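Local coordinates for protein glycoside hydrolase, GH17 family (Formosa sp. Hel1_33_131, PDB 6FCG) that probably hydrolyses internal beta-1,3-glucosidic bonds of laminarin, an algal storage glucan, as an endo-acting laminarinase of glycoside hydrolase family 17, at residues H246-H249 / I253-G256; I272-A277 / T306-F311; R276-A281 / Y333-E338. All blocks are in the same frame, centred on the assembly; numbering follows the deposited sequence.

Contact 1: H246-H249 / I253-G256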
ATOM      1  N   HIS A 246      -2.166  11.727  21.675  1.00 27.56           N
ATOM      2  CA  HIS A 246      -1.015  11.090  21.053  1.00 28.37           C
ATOM      3  C   HIS A 246      -1.096   9.579  21.095  1.00 26.13           C
ATOM      4  O   HIS A 246      -0.704   8.931  20.144  1.00 27.88           O
ATOM      5  CB  HIS A 246       0.282  11.585  21.695  1.00 30.57           C
ATOM      6  CG  HIS A 246       0.616  12.983  21.306  1.00 32.28           C
ATOM      7  ND1 HIS A 246       0.585  14.042  22.188  1.00 35.04           N
ATOM      8  CD2 HIS A 246       0.932  13.508  20.105  1.00 32.58           C
ATOM      9  CE1 HIS A 246       0.906  15.155  21.552  1.00 33.86           C
ATOM     10  NE2 HIS A 246       1.122  14.855  20.286  1.00 34.42           N
ATOM     11  N   ASP A 247      -1.569   9.031  22.206  1.00 24.28           N
ATOM     12  CA  ASP A 247      -1.671   7.605  22.340  1.00 23.35           C
ATOM     13  C   ASP A 247      -2.766   6.986  21.478  1.00 22.51           C
ATOM     14  O   ASP A 247      -2.678   5.802  21.166  1.00 21.31           O
ATOM     15  CB  ASP A 247      -1.766   7.192  23.820  1.00 25.28           C
ATOM     16  CG  ASP A 247      -0.426   7.321  24.555  1.00 26.79           C
ATOM     17  OD1 ASP A 247       0.626   7.435  23.894  1.00 28.29           O
ATOM     18  OD2 ASP A 247      -0.402   7.270  25.803  1.00 28.31           O
ATOM     19  N   THR A 248      -3.722   7.762  20.969  1.00 23.31           N
ATOM     20  CA  THR A 248      -4.619   7.231  19.907  1.00 23.23           C
ATOM     21  C   THR A 248      -3.859   6.658  18.681  1.00 24.91           C
ATOM     22  O   THR A 248      -4.426   5.861  17.912  1.00 21.49           O
ATOM     23  CB  THR A 248      -5.625   8.238  19.348  1.00 22.70           C
ATOM     24  OG1 THR A 248      -4.947   9.304  18.665  1.00 22.81           O
ATOM     25  CG2 THR A 248      -6.495   8.771  20.442  1.00 23.69           C
ATOM     26  N   HIS A 249      -2.593   7.065  18.509  1.00 26.04           N
ATOM     27  CA  HIS A 249      -1.695   6.400  17.576  1.00 27.96           C
ATOM     28  C   HIS A 249      -0.662   5.469  18.238  1.00 29.02           C
ATOM     29  O   HIS A 249      -0.532   4.324  17.833  1.00 33.40           O
ATOM     30  CB  HIS A 249      -0.970   7.442  16.781  1.00 27.70           C
ATOM     31  CG  HIS A 249      -0.038   6.865  15.774  1.00 29.32           C
ATOM     32  ND1 HIS A 249       1.317   6.740  16.004  1.00 30.74           N
ATOM     33  CD2 HIS A 249      -0.259   6.375  14.533  1.00 28.76           C
ATOM     34  CE1 HIS A 249       1.892   6.209  14.938  1.00 30.95           C
ATOM     35  NE2 HIS A 249       0.959   5.983  14.032  1.00 28.91           N
ATOM     36  N   ILE A 253      -4.965   0.988  22.282  1.00 29.22           N
ATOM     37  CA  ILE A 253      -5.849  -0.086  22.779  1.00 33.08           C
ATOM     38  C   ILE A 253      -7.151   0.453  23.409  1.00 32.06           C
ATOM     39  O   ILE A 253      -8.178  -0.214  23.366  1.00 33.12           O
ATOM     40  CB  ILE A 253      -5.116  -1.091  23.701  1.00 39.18           C
ATOM     41  CG1 ILE A 253      -4.066  -1.980  22.965  1.00 44.85           C
ATOM     42  CG2 ILE A 253      -6.091  -2.058  24.370  1.00 41.46           C
ATOM     43  CD1 ILE A 253      -3.141  -1.357  21.915  1.00 46.34           C
ATOM     44  N   PHE A 254      -7.121   1.688  23.901  1.00 31.78           N
ATOM     45  CA  PHE A 254      -8.280   2.382  24.515  1.00 28.67           C
ATOM     46  C   PHE A 254      -9.173   3.133  23.519  1.00 26.55           C
ATOM     47  O   PHE A 254     -10.253   3.600  23.868  1.00 25.94           O
ATOM     48  CB  PHE A 254      -7.758   3.397  25.571  1.00 28.85           C
ATOM     49  CG  PHE A 254      -7.198   4.658  24.969  1.00 29.11           C
ATOM     50  CD1 PHE A 254      -8.031   5.747  24.709  1.00 29.16           C
ATOM     51  CD2 PHE A 254      -5.859   4.748  24.603  1.00 29.06           C
ATOM     52  CE1 PHE A 254      -7.534   6.899  24.127  1.00 29.13           C
ATOM     53  CE2 PHE A 254      -5.360   5.902  24.011  1.00 28.84           C
ATOM     54  CZ  PHE A 254      -6.199   6.977  23.778  1.00 28.52           C
ATOM     55  N   TRP A 255      -8.697   3.294  22.289  1.00 25.15           N
ATOM     56  CA  TRP A 255      -9.299   4.231  21.333  1.00 22.92           C
ATOM     57  C   TRP A 255     -10.043   3.490  20.227  1.00 22.14           C
ATOM     58  O   TRP A 255      -9.449   2.707  19.485  1.00 21.13           O
ATOM     59  CB  TRP A 255      -8.195   5.091  20.715  1.00 22.73           C
ATOM     60  CG  TRP A 255      -8.662   6.068  19.698  1.00 21.48           C
ATOM     61  CD1 TRP A 255      -8.377   6.044  18.375  1.00 21.47           C
ATOM     62  CD2 TRP A 255      -9.489   7.189  19.915  1.00 20.63           C
ATOM     63  NE1 TRP A 255      -8.982   7.073  17.758  1.00 21.84           N
ATOM     64  CE2 TRP A 255      -9.678   7.798  18.685  1.00 21.98           C
ATOM     65  CE3 TRP A 255     -10.105   7.732  21.033  1.00 21.64           C
ATOM     66  CZ2 TRP A 255     -10.455   8.949  18.528  1.00 22.94           C
ATOM     67  CZ3 TRP A 255     -10.874   8.867  20.884  1.00 21.70           C
ATOM     68  CH2 TRP A 255     -11.049   9.458  19.644  1.00 22.29           C
ATOM     69  N   GLY A 256     -11.338   3.741  20.136  1.00 23.48           N
ATOM     70  CA  GLY A 256     -12.143   3.220  19.066  1.00 25.82           C
ATOM     71  C   GLY A 256     -13.619   3.171  19.383  1.00 29.22           C
ATOM     72  O   GLY A 256     -14.080   3.704  20.393  1.00 27.68           O
TER

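Contact 2: I272-A277 / T306-F311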
ATOM      1  N   ILE A 272     -18.687   8.064  24.291  1.00 35.04           N
ATOM      2  CA  ILE A 272     -18.121   6.867  24.937  1.00 35.37           C
ATOM      3  C   ILE A 272     -16.639   6.773  24.664  1.00 34.14           C
ATOM      4  O   ILE A 272     -15.860   6.446  25.556  1.00 35.54           O
ATOM      5  CB  ILE A 272     -18.830   5.568  24.440  1.00 37.53           C
ATOM      6  CG1 ILE A 272     -20.194   5.456  25.091  1.00 39.83           C
ATOM      7  CG2 ILE A 272     -18.044   4.295  24.753  1.00 37.31           C
ATOM      8  CD1 ILE A 272     -21.154   4.586  24.314  1.00 44.30           C
ATOM      9  N   ALA A 273     -16.251   7.027  23.417  1.00 33.29           N
ATOM     10  CA  ALA A 273     -14.853   6.924  23.032  1.00 33.31           C
ATOM     11  C   ALA A 273     -14.015   8.001  23.731  1.00 31.43           C
ATOM     12  O   ALA A 273     -12.933   7.701  24.249  1.00 29.68           O
ATOM     13  CB  ALA A 273     -14.706   7.040  21.528  1.00 33.82           C
ATOM     14  N   MET A 274     -14.536   9.231  23.740  1.00 27.98           N
ATOM     15  CA  MET A 274     -13.885  10.327  24.410  1.00 29.21           C
ATOM     16  C   MET A 274     -13.829  10.150  25.929  1.00 30.56           C
ATOM     17  O   MET A 274     -12.844  10.557  26.555  1.00 32.02           O
ATOM     18  CB  MET A 274     -14.524  11.670  24.048  1.00 29.34           C
ATOM     19  CG  MET A 274     -14.245  12.132  22.622  1.00 31.05           C
ATOM     20  SD  MET A 274     -12.521  11.995  22.110  1.00 32.34           S
ATOM     21  CE  MET A 274     -11.795  13.241  23.168  1.00 30.98           C
ATOM     22  N   ASN A 275     -14.844   9.536  26.522  1.00 30.75           N
ATOM     23  CA  ASN A 275     -14.754   9.183  27.924  1.00 32.01           C
ATOM     24  C   ASN A 275     -13.605   8.222  28.225  1.00 31.20           C
ATOM     25  O   ASN A 275     -12.931   8.350  29.240  1.00 32.55           O
ATOM     26  CB  ASN A 275     -16.062   8.612  28.453  1.00 34.71           C
ATOM     27  CG  ASN A 275     -16.035   8.481  29.966  1.00 37.97           C
ATOM     28  OD1 ASN A 275     -16.290   9.451  30.684  1.00 43.39           O
ATOM     29  ND2 ASN A 275     -15.714   7.288  30.463  1.00 38.18           N
ATOM     30  N   ARG A 276     -13.365   7.263  27.342  1.00 31.15           N
ATOM     31  CA  ARG A 276     -12.219   6.376  27.518  1.00 32.31           C
ATOM     32  C   ARG A 276     -10.883   7.153  27.506  1.00 30.77           C
ATOM     33  O   ARG A 276      -9.945   6.773  28.217  1.00 32.83           O
ATOM     34  CB  ARG A 276     -12.211   5.238  26.476  1.00 35.87           C
ATOM     35  CG  ARG A 276     -13.008   3.995  26.871  1.00 36.38           C
ATOM     36  CD  ARG A 276     -12.781   2.853  25.870  1.00 37.80           C
ATOM     37  NE  ARG A 276     -13.389   3.153  24.568  1.00 38.19           N
ATOM     38  CZ  ARG A 276     -14.635   2.842  24.195  1.00 38.82           C
ATOM     39  NH1 ARG A 276     -15.457   2.183  25.002  1.00 39.61           N
ATOM     40  NH2 ARG A 276     -15.081   3.199  22.991  1.00 39.96           N
ATOM     41  N   ALA A 277     -10.800   8.190  26.678  1.00 26.87           N
ATOM     42  CA  ALA A 277      -9.626   9.032  26.587  1.00 25.85           C
ATOM     43  C   ALA A 277      -9.382   9.784  27.882  1.00 26.54           C
ATOM     44  O   ALA A 277      -8.234   9.922  28.336  1.00 26.00           O
ATOM     45  CB  ALA A 277      -9.774  10.013  25.427  1.00 25.94           C
ATOM     46  N   THR A 306      -1.730  18.739  29.315  1.00 19.26           N
ATOM     47  CA  THR A 306      -2.475  17.803  28.481  1.00 18.70           C
ATOM     48  C   THR A 306      -3.275  18.617  27.464  1.00 18.35           C
ATOM     49  O   THR A 306      -3.565  19.784  27.701  1.00 18.87           O
ATOM     50  CB  THR A 306      -3.397  16.885  29.293  1.00 18.37           C
ATOM     51  OG1 THR A 306      -3.908  15.858  28.437  1.00 18.05           O
ATOM     52  CG2 THR A 306      -4.575  17.659  29.898  1.00 18.94           C
ATOM     53  N   GLY A 307      -3.636  18.000  26.352  1.00 18.28           N
ATOM     54  CA  GLY A 307      -4.317  18.697  25.279  1.00 18.64           C
ATOM     55  C   GLY A 307      -4.747  17.789  24.145  1.00 19.56           C
ATOM     56  O   GLY A 307      -4.325  16.651  24.055  1.00 20.77           O
ATOM     57  N   TRP A 308      -5.608  18.310  23.282  1.00 20.23           N
ATOM     58  CA  TRP A 308      -6.179  17.555  22.173  1.00 19.70           C
ATOM     59  C   TRP A 308      -6.357  18.485  20.962  1.00 19.33           C
ATOM     60  O   TRP A 308      -7.207  19.354  20.973  1.00 19.79           O
ATOM     61  CB  TRP A 308      -7.524  16.987  22.626  1.00 19.19           C
ATOM     62  CG  TRP A 308      -8.065  15.921  21.792  1.00 18.63           C
ATOM     63  CD1 TRP A 308      -8.626  16.055  20.545  1.00 19.03           C
ATOM     64  CD2 TRP A 308      -8.140  14.544  22.117  1.00 18.14           C
ATOM     65  NE1 TRP A 308      -9.041  14.838  20.081  1.00 18.81           N
ATOM     66  CE2 TRP A 308      -8.739  13.887  21.019  1.00 18.55           C
ATOM     67  CE3 TRP A 308      -7.751  13.792  23.218  1.00 18.41           C
ATOM     68  CZ2 TRP A 308      -8.971  12.522  21.000  1.00 18.45           C
ATOM     69  CZ3 TRP A 308      -7.969  12.433  23.202  1.00 18.77           C
ATOM     70  CH2 TRP A 308      -8.579  11.809  22.098  1.00 19.42           C
ATOM     71  N   ALA A 309      -5.543  18.295  19.928  1.00 19.14           N
ATOM     72  CA  ALA A 309      -5.508  19.217  18.814  1.00 18.83           C
ATOM     73  C   ALA A 309      -6.749  19.165  17.952  1.00 19.63           C
ATOM     74  O   ALA A 309      -7.425  18.121  17.857  1.00 23.41           O
ATOM     75  CB  ALA A 309      -4.273  18.965  17.992  1.00 19.59           C
ATOM     76  N   SER A 310      -7.076  20.290  17.335  1.00 19.63           N
ATOM     77  CA  SER A 310      -8.266  20.416  16.497  1.00 19.46           C
ATOM     78  C   SER A 310      -8.012  20.050  15.040  1.00 20.31           C
ATOM     79  O   SER A 310      -8.962  19.995  14.255  1.00 20.63           O
ATOM     80  CB  SER A 310      -8.818  21.832  16.554  1.00 19.92           C
ATOM     81  OG  SER A 310      -7.911  22.773  16.002  1.00 20.11           O
ATOM     82  N   PHE A 311      -6.762  19.794  14.667  1.00 20.32           N
ATOM     83  CA  PHE A 311      -6.460  19.394  13.306  1.00 21.25           C
ATOM     84  C   PHE A 311      -5.154  18.616  13.231  1.00 23.24           C
ATOM     85  O   PHE A 311      -4.238  18.905  13.978  1.00 23.93           O
ATOM     86  CB  PHE A 311      -6.387  20.631  12.386  1.00 19.85           C
ATOM     87  CG  PHE A 311      -6.273  20.294  10.945  1.00 18.59           C
ATOM     88  CD1 PHE A 311      -7.404  20.040  10.191  1.00 18.70           C
ATOM     89  CD2 PHE A 311      -5.034  20.171  10.342  1.00 19.29           C
ATOM     90  CE1 PHE A 311      -7.307  19.684   8.844  1.00 18.85           C
ATOM     91  CE2 PHE A 311      -4.924  19.820   8.988  1.00 19.40           C
ATOM     92  CZ  PHE A 311      -6.068  19.578   8.241  1.00 18.23           C
TER

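Contact 3: R276-A281 / Y333-E338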
ATOM      1  N   ARG A 276     -13.365   7.263  27.342  1.00 31.15           N
ATOM      2  CA  ARG A 276     -12.219   6.376  27.518  1.00 32.31           C
ATOM      3  C   ARG A 276     -10.883   7.153  27.506  1.00 30.77           C
ATOM      4  O   ARG A 276      -9.945   6.773  28.217  1.00 32.83           O
ATOM      5  CB  ARG A 276     -12.211   5.238  26.476  1.00 35.87           C
ATOM      6  CG  ARG A 276     -13.008   3.995  26.871  1.00 36.38           C
ATOM      7  CD  ARG A 276     -12.781   2.853  25.870  1.00 37.80           C
ATOM      8  NE  ARG A 276     -13.389   3.153  24.568  1.00 38.19           N
ATOM      9  CZ  ARG A 276     -14.635   2.842  24.195  1.00 38.82           C
ATOM     10  NH1 ARG A 276     -15.457   2.183  25.002  1.00 39.61           N
ATOM     11  NH2 ARG A 276     -15.081   3.199  22.991  1.00 39.96           N
ATOM     12  N   ALA A 277     -10.800   8.190  26.678  1.00 26.87           N
ATOM     13  CA  ALA A 277      -9.626   9.032  26.587  1.00 25.85           C
ATOM     14  C   ALA A 277      -9.382   9.784  27.882  1.00 26.54           C
ATOM     15  O   ALA A 277      -8.234   9.922  28.336  1.00 26.00           O
ATOM     16  CB  ALA A 277      -9.774  10.013  25.427  1.00 25.94           C
ATOM     17  N   LYS A 278     -10.452  10.314  28.459  1.00 26.25           N
ATOM     18  CA  LYS A 278     -10.369  10.972  29.760  1.00 27.83           C
ATOM     19  C   LYS A 278      -9.889   9.989  30.823  1.00 28.48           C
ATOM     20  O   LYS A 278      -8.964  10.258  31.561  1.00 27.30           O
ATOM     21  CB  LYS A 278     -11.721  11.542  30.150  1.00 30.85           C
ATOM     22  CG  LYS A 278     -11.851  12.002  31.591  1.00 32.80           C
ATOM     23  CD  LYS A 278     -13.142  11.461  32.171  1.00 37.79           C
ATOM     24  CE  LYS A 278     -13.454  12.178  33.470  1.00 45.14           C
ATOM     25  NZ  LYS A 278     -14.615  11.600  34.200  1.00 48.71           N
ATOM     26  N   THR A 279     -10.513   8.837  30.880  1.00 29.90           N
ATOM     27  CA  THR A 279     -10.159   7.825  31.860  1.00 30.93           C
ATOM     28  C   THR A 279      -8.720   7.361  31.763  1.00 30.42           C
ATOM     29  O   THR A 279      -8.072   7.046  32.778  1.00 31.82           O
ATOM     30  CB  THR A 279     -11.144   6.652  31.615  1.00 32.09           C
ATOM     31  OG1 THR A 279     -12.334   6.887  32.372  1.00 32.82           O
ATOM     32  CG2 THR A 279     -10.540   5.325  31.942  1.00 32.07           C
ATOM     33  N   TYR A 280      -8.235   7.281  30.531  1.00 27.84           N
ATOM     34  CA  TYR A 280      -6.854   6.913  30.280  1.00 25.43           C
ATOM     35  C   TYR A 280      -5.893   7.898  30.946  1.00 23.90           C
ATOM     36  O   TYR A 280      -4.916   7.498  31.553  1.00 23.80           O
ATOM     37  CB  TYR A 280      -6.649   6.894  28.775  1.00 27.19           C
ATOM     38  CG  TYR A 280      -5.339   6.376  28.301  1.00 25.62           C
ATOM     39  CD1 TYR A 280      -5.127   5.003  28.159  1.00 26.15           C
ATOM     40  CD2 TYR A 280      -4.331   7.248  27.949  1.00 25.26           C
ATOM     41  CE1 TYR A 280      -3.918   4.517  27.701  1.00 26.53           C
ATOM     42  CE2 TYR A 280      -3.110   6.781  27.488  1.00 27.14           C
ATOM     43  CZ  TYR A 280      -2.902   5.418  27.357  1.00 26.72           C
ATOM     44  OH  TYR A 280      -1.677   4.968  26.903  1.00 26.02           O
ATOM     45  N   ALA A 281      -6.168   9.191  30.796  1.00 23.36           N
ATOM     46  CA  ALA A 281      -5.372  10.252  31.439  1.00 23.61           C
ATOM     47  C   ALA A 281      -5.430  10.160  32.954  1.00 22.01           C
ATOM     48  O   ALA A 281      -4.410  10.317  33.627  1.00 22.06           O
ATOM     49  CB  ALA A 281      -5.831  11.649  30.983  1.00 23.89           C
ATOM     50  N   TYR A 333     -11.438  18.796  26.604  1.00 22.50           N
ATOM     51  CA  TYR A 333     -11.211  19.952  27.465  1.00 23.70           C
ATOM     52  C   TYR A 333     -12.165  19.953  28.670  1.00 24.73           C
ATOM     53  O   TYR A 333     -11.723  20.108  29.811  1.00 24.46           O
ATOM     54  CB  TYR A 333     -11.391  21.265  26.689  1.00 23.79           C
ATOM     55  CG  TYR A 333     -11.193  22.495  27.528  1.00 23.92           C
ATOM     56  CD1 TYR A 333      -9.923  22.906  27.905  1.00 23.37           C
ATOM     57  CD2 TYR A 333     -12.281  23.265  27.923  1.00 25.14           C
ATOM     58  CE1 TYR A 333      -9.735  24.054  28.663  1.00 24.43           C
ATOM     59  CE2 TYR A 333     -12.114  24.417  28.681  1.00 26.05           C
ATOM     60  CZ  TYR A 333     -10.844  24.810  29.057  1.00 25.78           C
ATOM     61  OH  TYR A 333     -10.744  25.950  29.819  1.00 24.56           O
ATOM     62  N   ASN A 334     -13.458  19.761  28.405  1.00 24.39           N
ATOM     63  CA  ASN A 334     -14.486  19.746  29.453  1.00 24.59           C
ATOM     64  C   ASN A 334     -14.382  18.564  30.398  1.00 24.99           C
ATOM     65  O   ASN A 334     -14.563  18.738  31.610  1.00 26.31           O
ATOM     66  CB  ASN A 334     -15.895  19.806  28.855  1.00 24.96           C
ATOM     67  CG  ASN A 334     -16.162  21.120  28.151  1.00 24.83           C
ATOM     68  OD1 ASN A 334     -15.693  22.186  28.561  1.00 28.21           O
ATOM     69  ND2 ASN A 334     -16.920  21.056  27.097  1.00 25.25           N
ATOM     70  N   HIS A 335     -14.052  17.386  29.871  1.00 25.81           N
ATOM     71  CA  HIS A 335     -13.815  16.221  30.735  1.00 27.42           C
ATOM     72  C   HIS A 335     -12.635  16.457  31.669  1.00 25.79           C
ATOM     73  O   HIS A 335     -12.681  16.066  32.838  1.00 26.03           O
ATOM     74  CB  HIS A 335     -13.554  14.935  29.940  1.00 29.71           C
ATOM     75  CG  HIS A 335     -14.779  14.216  29.457  1.00 34.87           C
ATOM     76  ND1 HIS A 335     -16.011  14.272  30.083  1.00 37.39           N
ATOM     77  CD2 HIS A 335     -14.934  13.361  28.420  1.00 37.79           C
ATOM     78  CE1 HIS A 335     -16.877  13.516  29.426  1.00 37.41           C
ATOM     79  NE2 HIS A 335     -16.248  12.950  28.416  1.00 37.44           N
ATOM     80  N   ILE A 336     -11.567  17.074  31.145  1.00 25.79           N
ATOM     81  CA  ILE A 336     -10.331  17.304  31.923  1.00 23.89           C
ATOM     82  C   ILE A 336     -10.623  18.346  33.005  1.00 23.97           C
ATOM     83  O   ILE A 336     -10.154  18.205  34.122  1.00 22.74           O
ATOM     84  CB  ILE A 336      -9.133  17.698  31.011  1.00 22.81           C
ATOM     85  CG1 ILE A 336      -8.700  16.515  30.144  1.00 22.75           C
ATOM     86  CG2 ILE A 336      -7.940  18.196  31.815  1.00 22.24           C
ATOM     87  CD1 ILE A 336      -8.158  15.298  30.884  1.00 22.57           C
ATOM     88  N   ARG A 337     -11.406  19.375  32.662  1.00 24.05           N
ATOM     89  CA  ARG A 337     -11.822  20.381  33.622  1.00 24.61           C
ATOM     90  C   ARG A 337     -12.654  19.764  34.742  1.00 27.52           C
ATOM     91  O   ARG A 337     -12.362  20.002  35.928  1.00 27.16           O
ATOM     92  CB  ARG A 337     -12.561  21.535  32.937  1.00 22.26           C
ATOM     93  CG  ARG A 337     -11.669  22.474  32.123  1.00 21.54           C
ATOM     94  CD  ARG A 337     -10.617  23.208  32.948  1.00 20.36           C
ATOM     95  NE  ARG A 337      -9.976  24.225  32.112  1.00 19.95           N
ATOM     96  CZ  ARG A 337      -8.764  24.756  32.304  1.00 19.12           C
ATOM     97  NH1 ARG A 337      -8.360  25.690  31.459  1.00 19.45           N
ATOM     98  NH2 ARG A 337      -7.971  24.435  33.319  1.00 18.79           N
ATOM     99  N   GLU A 338     -13.667  18.968  34.391  1.00 30.53           N
ATOM    100  CA  GLU A 338     -14.502  18.281  35.419  1.00 33.15           C
ATOM    101  C   GLU A 338     -13.681  17.370  36.333  1.00 30.23           C
ATOM    102  O   GLU A 338     -13.761  17.476  37.548  1.00 29.14           O
ATOM    103  CB  GLU A 338     -15.638  17.474  34.791  1.00 37.79           C
ATOM    104  CG  GLU A 338     -16.879  18.302  34.477  1.00 44.76           C
ATOM    105  CD  GLU A 338     -17.778  17.639  33.443  1.00 54.87           C
ATOM    106  OE1 GLU A 338     -18.075  16.424  33.604  1.00 60.40           O
ATOM    107  OE2 GLU A 338     -18.172  18.324  32.459  1.00 59.17           O
TER

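Contact 1: H246-H249 / I253-G256
Thr248 OG1 is gripped twice, by hydrogen bonds to Met245 O one turn earlier and to Ser321 OG. Its chi1 of 65° puts OG1 between the backbone N and carbonyl carbon and turns the methyl CG2 to the tryptophan. CG2 stands over one face of the Trp255 indole, 3.5 Å from the centroid of the five-membered ring and 17° off its normal, a CH-pi contact. Threonine suits this place because its two branches serve opposite needs, one polar and one apolar. The helix 244-250 follows strand 238-241 in the TIM barrel expected of this family, and the chain then folds back on it through 253-256. Phe254 comes to the same helix beside Trp255: its CE2 lies 3.8 Å from Asp247 CB, while the backbone C of Asp247 sits at the ring edge. The Phe254 ring also stacks on Tyr280, whose OH hydrogen-bonds to Asp247 OD2, so that aspartate is anchored beyond this pair of segments. Trp255 NE1 donates to Ser321 O; with an alanine here, that carbonyl would probably lose its donor and the Thr248 methyl its flat aromatic floor. On the helix itself, His249 N bonds to His246 O.

Contact 2: I272-A277 / T306-F311
Met274 is the first residue of 272-277 to meet Trp308. Its chain bends at both chi2 and chi3, and this double bend brings the terminal methyl over one face of the indole. CE lies 3.6 Å from the centroid of the six-membered ring and 10° off its normal, a CH-pi contact with the methyl almost directly above the ring. The sulfur follows at a slant: SD is 4.3 Å from the same centroid, 34° off the normal, which makes this also a Met-aromatic contact. Methionine suits the position because it is long, flexible and unbranched, able to extend from the helix to the ring and lay a polarisable end on a broad apolar surface. Helix 266-294 is the long crossover between the neighbouring parallel strands 238-241 and 301-305, and Trp308 belongs to the loop that leaves the second of them. That loop lies at the C-terminal end of a barrel strand, the side on which TIM-barrel glycosidases generally carry their active sites.

Ala277, about one turn beyond Met274, points its CB at the tryptophan, with CB 3.8 Å from Trp308 CZ3. With no more than a methyl there, the big ring can come in beside the helix, although the CA atoms of Ala277 and Trp308 remain 10.2 Å apart. What spans that distance is the indole: CG is anti to the backbone N, chi1 -164°, and the six-membered ring leads toward the helix. All three touching residues are buried, and the one polar atom of the indole, NE1, is satisfied by a hydrogen bond to Ala323 O.

Contact 3: R276-A281 / Y333-E338
Lys278 and His335 meet where two neighbouring helices, 266-294 and 326-342, lie in the outer helical layer of the TIM barrel. Their CA atoms, 6.4 Å apart, are the closest pair of CA atoms across the two segments.

Apolar contact makes up the joint. The aliphatic part of Lys278 crosses the His335 side chain at about a right angle, with Lys278 CG 3.8 Å from His335 CB. Further out, CD stands over one face of the imidazole. In the lysine, CG lies opposite the backbone N (chi1 168°) and the chain then bends at chi2, which takes it across the histidine. Lysine fits such a border well: its methylenes can pack while the chain carries the ammonium group on past the histidine, and the residue as a whole is partly exposed. One turn on, and deeper, Ala281 CB faces Ile336 CD1 at 4.3 Å. The lone methyl of the alanine receives the end of the longer isoleucine, which spans the wider spacing there, and Ala281 also touches Pro244 of helix 244-250.

Charge plays a looser part. Lys278 NZ is 6.0 Å from Glu338 OE1, too far for a salt bridge, though the opposite charges may attract weakly. Lys278 NZ also lies 5.1 Å from His335 ND1, so a positive lysine would be expected to disfavour protonation of that imidazole somewhat.

No hydrogen bond crosses between 276-281 and 333-338. On 333-338, away from the joint, Arg337 reaches back one turn over the Tyr333 ring, its CG above one face. Its NH2 bonds to Ala51 O, and NE makes a weak bond to Tyr333 OH. The stronger grip on Tyr333 OH comes from Arg337 NH1, at 2.9 Å, with the hydroxyl oxygen just 5° out of the guanidinium plane.

Contacts 2 and 3 both use helix 266-294, sharing Arg276 and Ala277, and their centres lie about 7 Å apart; contact 1 has neither segment on that helix but packs against it, Trp255 on Met274 and Phe254 on Ala277. Contact 2 is the buried one, sulfur and methyl groups against an indole. Contact 1 pairs a CH-pi contact with buried polar atoms bonded to residues outside it, whereas contact 3 sets lysine methylenes on a histidine, with charged groups nearby but not touching. Contact 1 is local, closing a short turn of chain, while contact 3 joins two helices distant in sequence. A polar link also ties contact 1 to the shared helix: Arg276 NH2 reaches Gly256 O at 2.8 Å.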